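Local coordinates for pyridine nucleotide-disulfide oxidoreductase-like protein (Myceliophthora thermophila, PDB 5MQ6), which catalyses Baeyer-Villiger oxidation of ketones, bulky polycyclic ones in particular, with FAD and NADPH, inserting one oxygen atom beside the carbonyl to give esters or lactones, at residues 133-138 against 350-355; 137-142 against 538-543; 305-310 against 356-361. One frame throughout, in Å; residues are numbered along the deposited sequence.

Overall arrangement
Contacts 1 and 2 are buried and share helix 136-139, which contact 1 approaches at its start and contact 2 at its end; both reach FAD. Contact 3 is only partly buried and lies farther from the flavin. The chemistry changes accordingly. In contact 1 a valine lies over a salt-bridged glutamate carboxylate, and a water links the glutamate N to an aspartate; in contact 2 an asparagine amide and a tyrosine fix a helix end beside the flavin; in contact 3 one carboxylate oxygen gathers two indole N-H groups. Segments 350-355 and 356-361 run on from each other, so contacts 1 and 3 hold one continuous loop, and Trp356 and Arg308 both donate to the carbonyl oxygen of Asp133.

Contact 1: residues 133-138 against 350-355. With FAD (flavin-adenine dinucleotide), chain B.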
loop_
_atom_site.group_PDB
_atom_site.type_symbol
_atom_site.label_atom_id
_atom_site.label_comp_id
_atom_site.label_asym_id
_atom_site.label_seq_id
_atom_site.Cartn_x
_atom_site.Cartn_y
_atom_site.Cartn_z
ATOM N N ASP A 133 3.069 3.930 10.243
ATOM C CA ASP A 133 3.643 2.827 11.033
ATOM C C ASP A 133 5.135 2.710 10.868
ATOM O O ASP A 133 5.777 2.037 11.679
ATOM C CB ASP A 133 2.877 1.485 10.789
ATOM C CG ASP A 133 2.931 0.996 9.272
ATOM O OD1 ASP A 133 3.727 1.624 8.479
ATOM O OD2 ASP A 133 2.216 -0.024 8.882
ATOM N N VAL A 134 5.724 3.440 9.906
ATOM C CA VAL A 134 7.141 3.530 9.763
ATOM C C VAL A 134 7.564 4.877 10.387
ATOM O O VAL A 134 6.843 5.888 10.233
ATOM C CB VAL A 134 7.521 3.484 8.291
ATOM C CG1 VAL A 134 8.960 3.827 8.033
ATOM C CG2 VAL A 134 7.214 2.098 7.805
ATOM N N GLU A 135 8.719 4.896 11.045
ATOM C CA GLU A 135 9.305 6.175 11.509
ATOM C C GLU A 135 9.131 7.330 10.495
ATOM O O GLU A 135 9.566 7.227 9.346
ATOM C CB GLU A 135 10.800 5.992 11.775
ATOM C CG GLU A 135 11.533 7.170 12.439
ATOM C CD GLU A 135 12.998 7.062 12.351
ATOM O OE1 GLU A 135 13.483 7.160 11.172
ATOM O OE2 GLU A 135 13.679 6.926 13.459
ATOM N N SER A 136 8.625 8.452 10.989
ATOM C CA SER A 136 8.453 9.687 10.233
ATOM C C SER A 136 9.702 10.128 9.476
ATOM O O SER A 136 9.603 10.546 8.273
ATOM C CB SER A 136 7.933 10.769 11.179
ATOM O OG SER A 136 8.988 11.233 11.955
ATOM N N TYR A 137 10.872 10.049 10.133
ATOM C CA TYR A 137 12.138 10.507 9.537
ATOM C C TYR A 137 12.551 9.636 8.334
ATOM O O TYR A 137 13.278 10.070 7.462
ATOM C CB TYR A 137 13.331 10.655 10.574
ATOM C CG TYR A 137 12.879 11.107 12.003
ATOM C CD1 TYR A 137 12.178 12.304 12.185
ATOM C CD2 TYR A 137 13.082 10.301 13.101
ATOM C CE1 TYR A 137 11.679 12.679 13.430
ATOM C CE2 TYR A 137 12.613 10.640 14.339
ATOM C CZ TYR A 137 11.939 11.845 14.525
ATOM O OH TYR A 137 11.475 12.196 15.762
ATOM N N SER A 138 12.079 8.405 8.317
ATOM C CA SER A 138 12.345 7.449 7.249
ATOM C C SER A 138 11.285 7.452 6.174
ATOM O O SER A 138 11.588 7.174 5.016
ATOM C CB SER A 138 12.527 6.056 7.891
ATOM O OG SER A 138 13.816 6.078 8.609
ATOM N N ASN A 350 21.975 0.786 14.779
ATOM C CA ASN A 350 20.577 0.634 14.494
ATOM C C ASN A 350 19.996 2.018 14.630
ATOM O O ASN A 350 19.638 2.473 15.698
ATOM C CB ASN A 350 19.945 -0.335 15.472
ATOM C CG ASN A 350 18.531 -0.577 15.169
ATOM O OD1 ASN A 350 17.885 0.188 14.419
ATOM N ND2 ASN A 350 17.994 -1.579 15.795
ATOM N N MET A 351 19.896 2.717 13.518
ATOM C CA MET A 351 19.516 4.122 13.594
ATOM C C MET A 351 18.079 4.303 14.078
ATOM O O MET A 351 17.768 5.203 14.908
ATOM C CB MET A 351 19.627 4.737 12.218
ATOM C CG MET A 351 21.013 4.737 11.665
ATOM S SD MET A 351 21.179 5.578 10.048
ATOM C CE MET A 351 22.926 5.385 9.844
ATOM N N VAL A 352 17.171 3.497 13.541
ATOM C CA VAL A 352 15.768 3.671 13.872
ATOM C C VAL A 352 15.412 3.073 15.202
ATOM O O VAL A 352 14.602 3.704 15.989
ATOM C CB VAL A 352 14.832 3.159 12.741
ATOM C CG1 VAL A 352 13.394 3.408 13.133
ATOM C CG2 VAL A 352 15.111 3.921 11.441
ATOM N N ALA A 353 15.919 1.857 15.431
ATOM C CA ALA A 353 15.805 1.200 16.755
ATOM C C ALA A 353 14.384 1.112 17.286
ATOM O O ALA A 353 14.092 1.440 18.451
ATOM C CB ALA A 353 16.681 1.925 17.789
ATOM N N ASP A 354 13.476 0.694 16.430
ATOM C CA ASP A 354 12.142 0.463 16.860
ATOM C C ASP A 354 11.753 -0.958 16.559
ATOM O O ASP A 354 12.601 -1.783 16.210
ATOM C CB ASP A 354 11.215 1.553 16.259
ATOM C CG ASP A 354 10.840 1.305 14.791
ATOM O OD1 ASP A 354 11.342 0.361 14.170
ATOM O OD2 ASP A 354 10.018 2.092 14.285
ATOM N N GLY A 355 10.466 -1.254 16.679
ATOM C CA GLY A 355 9.987 -2.591 16.560
ATOM C C GLY A 355 10.174 -3.275 15.231
ATOM O O GLY A 355 10.164 -4.483 15.199
HETATM P PA FAD B . -1.553 6.572 -2.928
HETATM O O1A FAD B . -2.518 5.438 -2.816
HETATM O O2A FAD B . -1.114 7.350 -1.701
HETATM O O5B FAD B . -2.159 7.634 -3.969
HETATM C C5B FAD B . -2.660 7.202 -5.189
HETATM C C4B FAD B . -3.863 8.053 -5.541
HETATM O O4B FAD B . -4.213 7.728 -6.899
HETATM C C3B FAD B . -5.114 7.826 -4.697
HETATM O O3B FAD B . -5.687 9.060 -4.350
HETATM C C2B FAD B . -6.031 7.065 -5.614
HETATM O O2B FAD B . -7.391 7.296 -5.336
HETATM C C1B FAD B . -5.609 7.604 -6.964
HETATM N N9A FAD B . -5.997 6.749 -8.059
HETATM C C8A FAD B . -5.737 5.416 -8.183
HETATM N N7A FAD B . -6.298 4.991 -9.311
HETATM C C5A FAD B . -6.937 6.001 -9.925
HETATM C C6A FAD B . -7.688 6.147 -11.184
HETATM N N6A FAD B . -7.957 5.178 -12.034
HETATM N N1A FAD B . -8.073 7.374 -11.427
HETATM C C2A FAD B . -7.859 8.412 -10.586
HETATM N N3A FAD B . -7.213 8.394 -9.443
HETATM C C4A FAD B . -6.749 7.159 -9.073
HETATM N N1 FAD B . 3.082 2.625 3.882
HETATM C C2 FAD B . 4.281 2.794 4.531
HETATM O O2 FAD B . 5.338 2.560 3.959
HETATM N N3 FAD B . 4.315 3.219 5.802
HETATM C C4 FAD B . 3.171 3.479 6.454
HETATM O O4 FAD B . 3.268 3.870 7.610
HETATM C C4X FAD B . 1.835 3.330 5.853
HETATM N N5 FAD B . 0.641 3.562 6.494
HETATM C C5X FAD B . -0.510 3.377 5.802
HETATM C C6 FAD B . -1.814 3.605 6.461
HETATM C C7 FAD B . -3.008 3.372 5.625
HETATM C C7M FAD B . -4.393 3.581 6.192
HETATM C C8 FAD B . -2.927 2.909 4.209
HETATM C C8M FAD B . -4.155 2.671 3.331
HETATM C C9 FAD B . -1.691 2.696 3.632
HETATM C C9A FAD B . -0.493 2.910 4.371
HETATM N N10 FAD B . 0.733 2.652 3.735
HETATM C C10 FAD B . 1.907 2.883 4.460
HETATM C "C1'" FAD B . 0.831 2.262 2.311
HETATM C "C2'" FAD B . 0.647 3.603 1.485
HETATM O "O2'" FAD B . -0.376 3.405 0.499
HETATM C "C3'" FAD B . 1.961 4.153 0.830
HETATM O "O3'" FAD B . 2.923 4.408 1.856
HETATM C "C4'" FAD B . 1.873 5.509 0.090
HETATM O "O4'" FAD B . 1.039 6.552 0.766
HETATM C "C5'" FAD B . 1.399 5.285 -1.361
HETATM O "O5'" FAD B . 1.725 6.497 -2.110
HETATM P P FAD B . 1.212 6.439 -3.646
HETATM O O1P FAD B . 1.198 7.943 -4.107
HETATM O O2P FAD B . 2.044 5.348 -4.334
HETATM O O3P FAD B . -0.305 5.802 -3.584
HETATM O O HOH W 1 10.186 2.558 11.604
#
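The flat carboxylate of Glu135 carries the two methyls of Val352 over one face, while CD2 of Tyr137 approaches CD from the other. CG1 of Val352 stands 3.5 Å from Glu135 OE2, and CG2 lies 3.6 Å from OE1, one methyl to each oxygen; the branched valine suits this place because its two methyls can cover both oxygens. Its CG1 is anti to the backbone N (chi1 -178°), which leaves both methyls turned to the acid. Out at the rim of the carboxylate, Ser138 OG donates to OE1 over 2.8 Å, meeting it on the anti side and somewhat out of the plane. OE2 makes salt bridges with Lys153 and Arg332, so the buried charge is probably well compensated. Glu135 also holds the N-cap position of helix 136-139, its carbonyl O accepting from Ser138 N.

One polar link between the segments runs through a water, which accepts from Glu135 N at 2.8 Å and donates to Asp354 OD2 at 2.7 Å. Tyr154 OH is a second partner of that aspartate oxygen, which probably helps hold the acid toward the water.

On the flavin side, Asp133 N donates to FAD O4 over 2.6 Å, and Val134 N adds a weak bond to the same oxygen. CG2 of Val134 packs at the edge of the pyrimidine ring, 3.7 Å from FAD N3. Arg426 forms a salt bridge with Asp133 OD2. The turn into helix 136-139 thus belongs to the flavin site of an FAD-binding monooxygenase, held to the C4 carbonyl mainly by the Asp133 amide, with the 350-355 loop backing the helix start.

Contact 2: residues 137-142 against 538-543; sequences YSYMPL and AANNAF. With FAD (flavin-adenine dinucleotide), chain B.
The N-terminus of helix 541-562 is part of the flavin site, and it is here that Asn540 and Ala542 press against Ser138 and Tyr139. Asn540 is the N-cap, and its amide is used at both ends. OD1 takes the N-H of Ala542 at 3.2 Å, a bent capping bond. ND2 donates across the contact to Ser138 O over 3.1 Å; this bond is fairly straight, at 162°, and lies close to the amide plane of Asn540, yet it reaches the carbonyl from well above its own plane. An asparagine suits the spot because one short amide can both accept from its own helix and donate to a carbonyl of helix 136-139, and the two bonds fix its rotation.

The same OD1 sits at the edge of the Tyr139 ring, in its plane, 3.4 Å from CD1, with ring and amide planes 42° apart. Pointing a helix start at the C2 carbonyl is a familiar device of flavoproteins with this two-dinucleotide fold: Asn541 N donates to FAD O2 at 2.8 Å, and the helix end would probably help to stabilise negative charge near N1 and O2 in the reduced flavin.

Tyr139 swings out with CG anti to its backbone N (chi1 179°), which turns one face of the ring toward the pyrimidine end of the flavin. FAD C4 lies over that face, offset toward the rim, and CE1 comes within 3.4 Å of FAD C2. The phenol OH hydrogen-bonds to O3' of the ribityl chain at 2.9 Å and has Trp122 NE1 as a second partner. Ala542 presents only a methyl, CB, 3.7 Å from Tyr139 CD1 and 3.1 Å from Tyr139 O, a tight fit that leaves little room for a larger side chain.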
loop_
_atom_site.group_PDB
_atom_site.type_symbol
_atom_site.label_atom_id
_atom_site.label_comp_id
_atom_site.label_asym_id
_atom_site.label_seq_id
_atom_site.Cartn_x
_atom_site.Cartn_y
_atom_site.Cartn_z
ATOM N N TYR A 137 10.872 10.049 10.133
ATOM C CA TYR A 137 12.138 10.507 9.537
ATOM C C TYR A 137 12.551 9.636 8.334
ATOM O O TYR A 137 13.278 10.070 7.462
ATOM C CB TYR A 137 13.331 10.655 10.574
ATOM C CG TYR A 137 12.879 11.107 12.003
ATOM C CD1 TYR A 137 12.178 12.304 12.185
ATOM C CD2 TYR A 137 13.082 10.301 13.101
ATOM C CE1 TYR A 137 11.679 12.679 13.430
ATOM C CE2 TYR A 137 12.613 10.640 14.339
ATOM C CZ TYR A 137 11.939 11.845 14.525
ATOM O OH TYR A 137 11.475 12.196 15.762
ATOM N N SER A 138 12.079 8.405 8.317
ATOM C CA SER A 138 12.345 7.449 7.249
ATOM C C SER A 138 11.285 7.452 6.174
ATOM O O SER A 138 11.588 7.174 5.016
ATOM C CB SER A 138 12.527 6.056 7.891
ATOM O OG SER A 138 13.816 6.078 8.609
ATOM N N TYR A 139 10.057 7.811 6.552
ATOM C CA TYR A 139 8.885 7.687 5.702
ATOM C C TYR A 139 8.533 8.958 4.938
ATOM O O TYR A 139 8.307 8.906 3.738
ATOM C CB TYR A 139 7.683 7.221 6.504
ATOM C CG TYR A 139 6.464 7.116 5.629
ATOM C CD1 TYR A 139 6.336 6.086 4.721
ATOM C CD2 TYR A 139 5.433 8.016 5.759
ATOM C CE1 TYR A 139 5.201 5.996 3.897
ATOM C CE2 TYR A 139 4.319 7.979 4.967
ATOM C CZ TYR A 139 4.202 6.976 4.008
ATOM O OH TYR A 139 3.072 6.941 3.225
ATOM N N MET A 140 8.469 10.102 5.626
ATOM C CA MET A 140 8.058 11.345 4.960
ATOM C C MET A 140 9.069 11.701 3.849
ATOM O O MET A 140 10.252 11.743 4.071
ATOM C CB MET A 140 7.872 12.452 5.954
ATOM C CG MET A 140 6.899 12.032 7.083
ATOM S SD MET A 140 6.608 13.333 8.303
ATOM C CE MET A 140 5.667 14.546 7.366
ATOM N N PRO A 141 8.625 11.862 2.639
ATOM C CA PRO A 141 9.542 12.208 1.575
ATOM C C PRO A 141 10.134 13.578 1.625
ATOM O O PRO A 141 9.507 14.520 2.100
ATOM C CB PRO A 141 8.703 12.184 0.309
ATOM C CG PRO A 141 7.324 11.864 0.704
ATOM C CD PRO A 141 7.267 11.554 2.175
ATOM N N LEU A 142 11.329 13.698 1.073
ATOM C CA LEU A 142 11.921 15.008 0.775
ATOM C C LEU A 142 12.101 15.858 2.013
ATOM O O LEU A 142 11.981 17.089 1.961
ATOM C CB LEU A 142 11.114 15.746 -0.295
ATOM C CG LEU A 142 10.987 15.037 -1.674
ATOM C CD1 LEU A 142 9.786 15.623 -2.457
ATOM C CD2 LEU A 142 12.290 15.136 -2.436
ATOM N N ALA A 538 10.070 -2.675 -0.056
ATOM C CA ALA A 538 10.561 -2.488 1.238
ATOM C C ALA A 538 9.330 -2.344 2.096
ATOM O O ALA A 538 8.295 -1.896 1.606
ATOM C CB ALA A 538 11.393 -1.260 1.204
ATOM N N ALA A 539 9.403 -2.710 3.389
ATOM C CA ALA A 539 8.326 -2.378 4.300
ATOM C C ALA A 539 7.956 -0.911 4.234
ATOM O O ALA A 539 6.804 -0.519 4.406
ATOM C CB ALA A 539 8.756 -2.702 5.720
ATOM N N ASN A 540 8.965 -0.084 4.027
ATOM C CA ASN A 540 8.801 1.310 3.922
ATOM C C ASN A 540 8.550 1.581 2.458
ATOM O O ASN A 540 9.473 1.676 1.669
ATOM C CB ASN A 540 10.074 1.992 4.394
ATOM C CG ASN A 540 10.026 3.507 4.281
ATOM O OD1 ASN A 540 8.981 4.107 3.971
ATOM N ND2 ASN A 540 11.171 4.145 4.558
ATOM N N ASN A 541 7.287 1.743 2.130
ATOM C CA ASN A 541 6.864 2.032 0.786
ATOM C C ASN A 541 7.438 3.301 0.207
ATOM O O ASN A 541 7.531 3.388 -1.001
ATOM C CB ASN A 541 5.334 2.053 0.638
ATOM C CG ASN A 541 4.649 0.660 0.986
ATOM O OD1 ASN A 541 3.535 0.643 1.482
ATOM N ND2 ASN A 541 5.299 -0.485 0.688
ATOM N N ALA A 542 7.825 4.270 1.030
ATOM C CA ALA A 542 8.365 5.525 0.567
ATOM C C ALA A 542 9.745 5.292 0.019
ATOM O O ALA A 542 10.238 6.088 -0.809
ATOM C CB ALA A 542 8.449 6.584 1.701
ATOM N N PHE A 543 10.410 4.268 0.542
ATOM C CA PHE A 543 11.699 3.919 0.035
ATOM C C PHE A 543 11.567 3.344 -1.405
ATOM O O PHE A 543 12.258 3.715 -2.334
ATOM C CB PHE A 543 12.364 2.914 1.035
ATOM C CG PHE A 543 13.752 2.497 0.685
ATOM C CD1 PHE A 543 14.550 3.221 -0.242
ATOM C CD2 PHE A 543 14.274 1.372 1.277
ATOM C CE1 PHE A 543 15.825 2.810 -0.556
ATOM C CE2 PHE A 543 15.579 0.944 0.950
ATOM C CZ PHE A 543 16.360 1.698 0.047
HETATM P PA FAD B . -1.553 6.572 -2.928
HETATM O O1A FAD B . -2.518 5.438 -2.816
HETATM O O2A FAD B . -1.114 7.350 -1.701
HETATM O O5B FAD B . -2.159 7.634 -3.969
HETATM C C5B FAD B . -2.660 7.202 -5.189
HETATM C C4B FAD B . -3.863 8.053 -5.541
HETATM O O4B FAD B . -4.213 7.728 -6.899
HETATM C C3B FAD B . -5.114 7.826 -4.697
HETATM O O3B FAD B . -5.687 9.060 -4.350
HETATM C C2B FAD B . -6.031 7.065 -5.614
HETATM O O2B FAD B . -7.391 7.296 -5.336
HETATM C C1B FAD B . -5.609 7.604 -6.964
HETATM N N9A FAD B . -5.997 6.749 -8.059
HETATM C C8A FAD B . -5.737 5.416 -8.183
HETATM N N7A FAD B . -6.298 4.991 -9.311
HETATM C C5A FAD B . -6.937 6.001 -9.925
HETATM C C6A FAD B . -7.688 6.147 -11.184
HETATM N N6A FAD B . -7.957 5.178 -12.034
HETATM N N1A FAD B . -8.073 7.374 -11.427
HETATM C C2A FAD B . -7.859 8.412 -10.586
HETATM N N3A FAD B . -7.213 8.394 -9.443
HETATM C C4A FAD B . -6.749 7.159 -9.073
HETATM N N1 FAD B . 3.082 2.625 3.882
HETATM C C2 FAD B . 4.281 2.794 4.531
HETATM O O2 FAD B . 5.338 2.560 3.959
HETATM N N3 FAD B . 4.315 3.219 5.802
HETATM C C4 FAD B . 3.171 3.479 6.454
HETATM O O4 FAD B . 3.268 3.870 7.610
HETATM C C4X FAD B . 1.835 3.330 5.853
HETATM N N5 FAD B . 0.641 3.562 6.494
HETATM C C5X FAD B . -0.510 3.377 5.802
HETATM C C6 FAD B . -1.814 3.605 6.461
HETATM C C7 FAD B . -3.008 3.372 5.625
HETATM C C7M FAD B . -4.393 3.581 6.192
HETATM C C8 FAD B . -2.927 2.909 4.209
HETATM C C8M FAD B . -4.155 2.671 3.331
HETATM C C9 FAD B . -1.691 2.696 3.632
HETATM C C9A FAD B . -0.493 2.910 4.371
HETATM N N10 FAD B . 0.733 2.652 3.735
HETATM C C10 FAD B . 1.907 2.883 4.460
HETATM C "C1'" FAD B . 0.831 2.262 2.311
HETATM C "C2'" FAD B . 0.647 3.603 1.485
HETATM O "O2'" FAD B . -0.376 3.405 0.499
HETATM C "C3'" FAD B . 1.961 4.153 0.830
HETATM O "O3'" FAD B . 2.923 4.408 1.856
HETATM C "C4'" FAD B . 1.873 5.509 0.090
HETATM O "O4'" FAD B . 1.039 6.552 0.766
HETATM C "C5'" FAD B . 1.399 5.285 -1.361
HETATM O "O5'" FAD B . 1.725 6.497 -2.110
HETATM P P FAD B . 1.212 6.439 -3.646
HETATM O O1P FAD B . 1.198 7.943 -4.107
HETATM O O2P FAD B . 2.044 5.348 -4.334
HETATM O O3P FAD B . -0.305 5.802 -3.584
#

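Contact 3: residues 305-310 against 356-361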
loop_
_atom_site.group_PDB
_atom_site.type_symbol
_atom_site.label_atom_id
_atom_site.label_comp_id
_atom_site.label_asym_id
_atom_site.label_seq_id
_atom_site.Cartn_x
_atom_site.Cartn_y
_atom_site.Cartn_z
ATOM N N VAL A 305 0.570 -7.755 17.510
ATOM C CA VAL A 305 0.690 -6.423 17.950
ATOM C C VAL A 305 1.960 -6.232 18.774
ATOM O O VAL A 305 2.079 -6.707 19.909
ATOM C CB VAL A 305 -0.558 -6.029 18.747
ATOM C CG1 VAL A 305 -0.447 -4.556 19.188
ATOM C CG2 VAL A 305 -1.771 -6.237 17.893
ATOM N N TRP A 306 2.904 -5.535 18.190
ATOM C CA TRP A 306 4.202 -5.294 18.857
ATOM C C TRP A 306 4.198 -3.889 19.446
ATOM O O TRP A 306 3.194 -3.206 19.359
ATOM C CB TRP A 306 5.338 -5.573 17.852
ATOM C CG TRP A 306 6.709 -5.833 18.402
ATOM C CD1 TRP A 306 7.850 -5.280 17.939
ATOM C CD2 TRP A 306 7.089 -6.680 19.531
ATOM N NE1 TRP A 306 8.930 -5.743 18.651
ATOM C CE2 TRP A 306 8.511 -6.619 19.621
ATOM C CE3 TRP A 306 6.381 -7.511 20.435
ATOM C CZ2 TRP A 306 9.244 -7.323 20.586
ATOM C CZ3 TRP A 306 7.115 -8.163 21.454
ATOM C CH2 TRP A 306 8.538 -8.085 21.506
ATOM N N TRP A 307 5.286 -3.467 20.068
ATOM C CA TRP A 307 5.322 -2.236 20.769
ATOM C C TRP A 307 5.594 -1.090 19.784
ATOM O O TRP A 307 6.202 -1.292 18.738
ATOM C CB TRP A 307 6.384 -2.257 21.844
ATOM C CG TRP A 307 7.828 -2.454 21.317
ATOM C CD1 TRP A 307 8.437 -3.627 21.097
ATOM C CD2 TRP A 307 8.778 -1.446 21.012
ATOM N NE1 TRP A 307 9.718 -3.432 20.652
ATOM C CE2 TRP A 307 9.969 -2.102 20.598
ATOM C CE3 TRP A 307 8.762 -0.044 21.061
ATOM C CZ2 TRP A 307 11.101 -1.417 20.211
ATOM C CZ3 TRP A 307 9.886 0.637 20.709
ATOM C CH2 TRP A 307 11.042 -0.030 20.279
ATOM N N ARG A 308 5.085 0.100 20.134
ATOM C CA ARG A 308 5.275 1.308 19.308
ATOM C C ARG A 308 6.369 2.250 19.772
ATOM O O ARG A 308 7.239 2.669 18.962
ATOM C CB ARG A 308 3.966 2.064 19.203
ATOM C CG ARG A 308 3.978 3.390 18.427
ATOM C CD ARG A 308 4.016 3.117 16.952
ATOM N NE ARG A 308 5.287 2.457 16.544
ATOM C CZ ARG A 308 5.541 2.041 15.279
ATOM N NH1 ARG A 308 4.657 2.228 14.273
ATOM N NH2 ARG A 308 6.707 1.472 14.997
ATOM N N GLY A 309 6.329 2.681 21.038
ATOM C CA GLY A 309 7.300 3.642 21.456
ATOM C C GLY A 309 7.318 5.023 20.802
ATOM O O GLY A 309 8.374 5.559 20.400
ATOM N N GLN A 310 6.142 5.617 20.748
ATOM C CA GLN A 310 5.951 6.975 20.249
ATOM C C GLN A 310 6.675 7.884 21.202
ATOM O O GLN A 310 6.729 7.585 22.400
ATOM C CB GLN A 310 4.488 7.331 20.140
ATOM C CG GLN A 310 4.213 8.802 19.804
ATOM C CD GLN A 310 4.663 9.172 18.382
ATOM O OE1 GLN A 310 5.839 9.033 18.003
ATOM N NE2 GLN A 310 3.732 9.681 17.589
ATOM N N TRP A 356 10.299 -2.488 14.140
ATOM C CA TRP A 356 10.588 -3.053 12.836
ATOM C C TRP A 356 11.977 -3.702 12.765
ATOM O O TRP A 356 12.203 -4.529 11.924
ATOM C CB TRP A 356 10.574 -1.945 11.783
ATOM C CG TRP A 356 9.185 -1.452 11.389
ATOM C CD1 TRP A 356 8.583 -0.272 11.785
ATOM C CD2 TRP A 356 8.297 -2.061 10.445
ATOM N NE1 TRP A 356 7.352 -0.135 11.124
ATOM C CE2 TRP A 356 7.159 -1.223 10.319
ATOM C CE3 TRP A 356 8.338 -3.237 9.715
ATOM C CZ2 TRP A 356 6.076 -1.542 9.497
ATOM C CZ3 TRP A 356 7.288 -3.548 8.906
ATOM C CH2 TRP A 356 6.148 -2.697 8.794
ATOM N N THR A 357 12.898 -3.314 13.640
ATOM C CA THR A 357 14.273 -3.819 13.621
ATOM C C THR A 357 14.428 -5.138 14.390
ATOM O O THR A 357 15.555 -5.627 14.542
ATOM C CB THR A 357 15.264 -2.733 14.131
ATOM O OG1 THR A 357 15.044 -2.462 15.530
ATOM C CG2 THR A 357 15.065 -1.469 13.403
ATOM N N GLU A 358 13.313 -5.718 14.848
ATOM C CA GLU A 358 13.286 -6.921 15.666
ATOM C C GLU A 358 12.612 -8.108 15.004
ATOM O O GLU A 358 12.172 -9.053 15.690
ATOM C CB GLU A 358 12.564 -6.662 17.006
ATOM C CG GLU A 358 13.311 -5.750 17.922
ATOM C CD GLU A 358 12.570 -5.454 19.233
ATOM O OE1 GLU A 358 13.100 -5.770 20.293
ATOM O OE2 GLU A 358 11.498 -4.905 19.245
ATOM N N MET A 359 12.501 -8.049 13.686
ATOM C CA MET A 359 11.739 -9.042 12.926
ATOM C C MET A 359 12.492 -9.428 11.622
ATOM O O MET A 359 12.008 -9.187 10.492
ATOM C CB MET A 359 10.341 -8.486 12.680
ATOM C CG MET A 359 10.279 -7.056 12.249
ATOM S SD MET A 359 8.529 -6.622 11.908
ATOM C CE MET A 359 7.813 -6.706 13.526
ATOM N N PRO A 360 13.685 -10.030 11.771
ATOM C CA PRO A 360 14.513 -10.402 10.629
ATOM C C PRO A 360 13.893 -11.475 9.723
ATOM O O PRO A 360 14.240 -11.547 8.566
ATOM C CB PRO A 360 15.812 -10.913 11.314
ATOM C CG PRO A 360 15.282 -11.530 12.601
ATOM C CD PRO A 360 14.265 -10.498 13.047
ATOM N N ALA A 361 12.897 -12.214 10.209
ATOM C CA ALA A 361 12.148 -13.127 9.332
ATOM C C ALA A 361 11.174 -12.420 8.441
ATOM O O ALA A 361 10.579 -13.072 7.542
ATOM C CB ALA A 361 11.383 -14.200 10.117
#
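Glu358 reaches across the pyrrole edges of two successive indoles, where its OE2 accepts from NE1 of Trp306 at 2.8 Å and from NE1 of Trp307 at 2.7 Å. The two donors use the oxygen differently. Trp307 meets the syn lone pair, with its ring nearly perpendicular to the carboxylate (80°), whereas Trp306 comes from above the carboxylate plane. Different first torsions bring the two N-H groups together: Trp306 has CG anti to the backbone N (chi1 -160°), Trp307 has it between N and the carbonyl carbon (chi1 62°), and CD1 of Trp307 ends over a face of Trp306. An anionic acceptor suits two N-H groups set side by side, and an alanine here would probably leave both indole donors facing each other without their shared acceptor. Nearby, the edge of the Arg308 guanidinium, at NH2, comes within 4.1 Å of Trp356 CD1, the two planes inclined to each other; both side chains donate to the carbonyl O of Asp133, tying the contact to the FAD site.

Strand 305-306 pairs in parallel with 428-429; Trp306 and Trp307 also touch helix 378-406, while Trp356 and Met359 pack on helix 328-340.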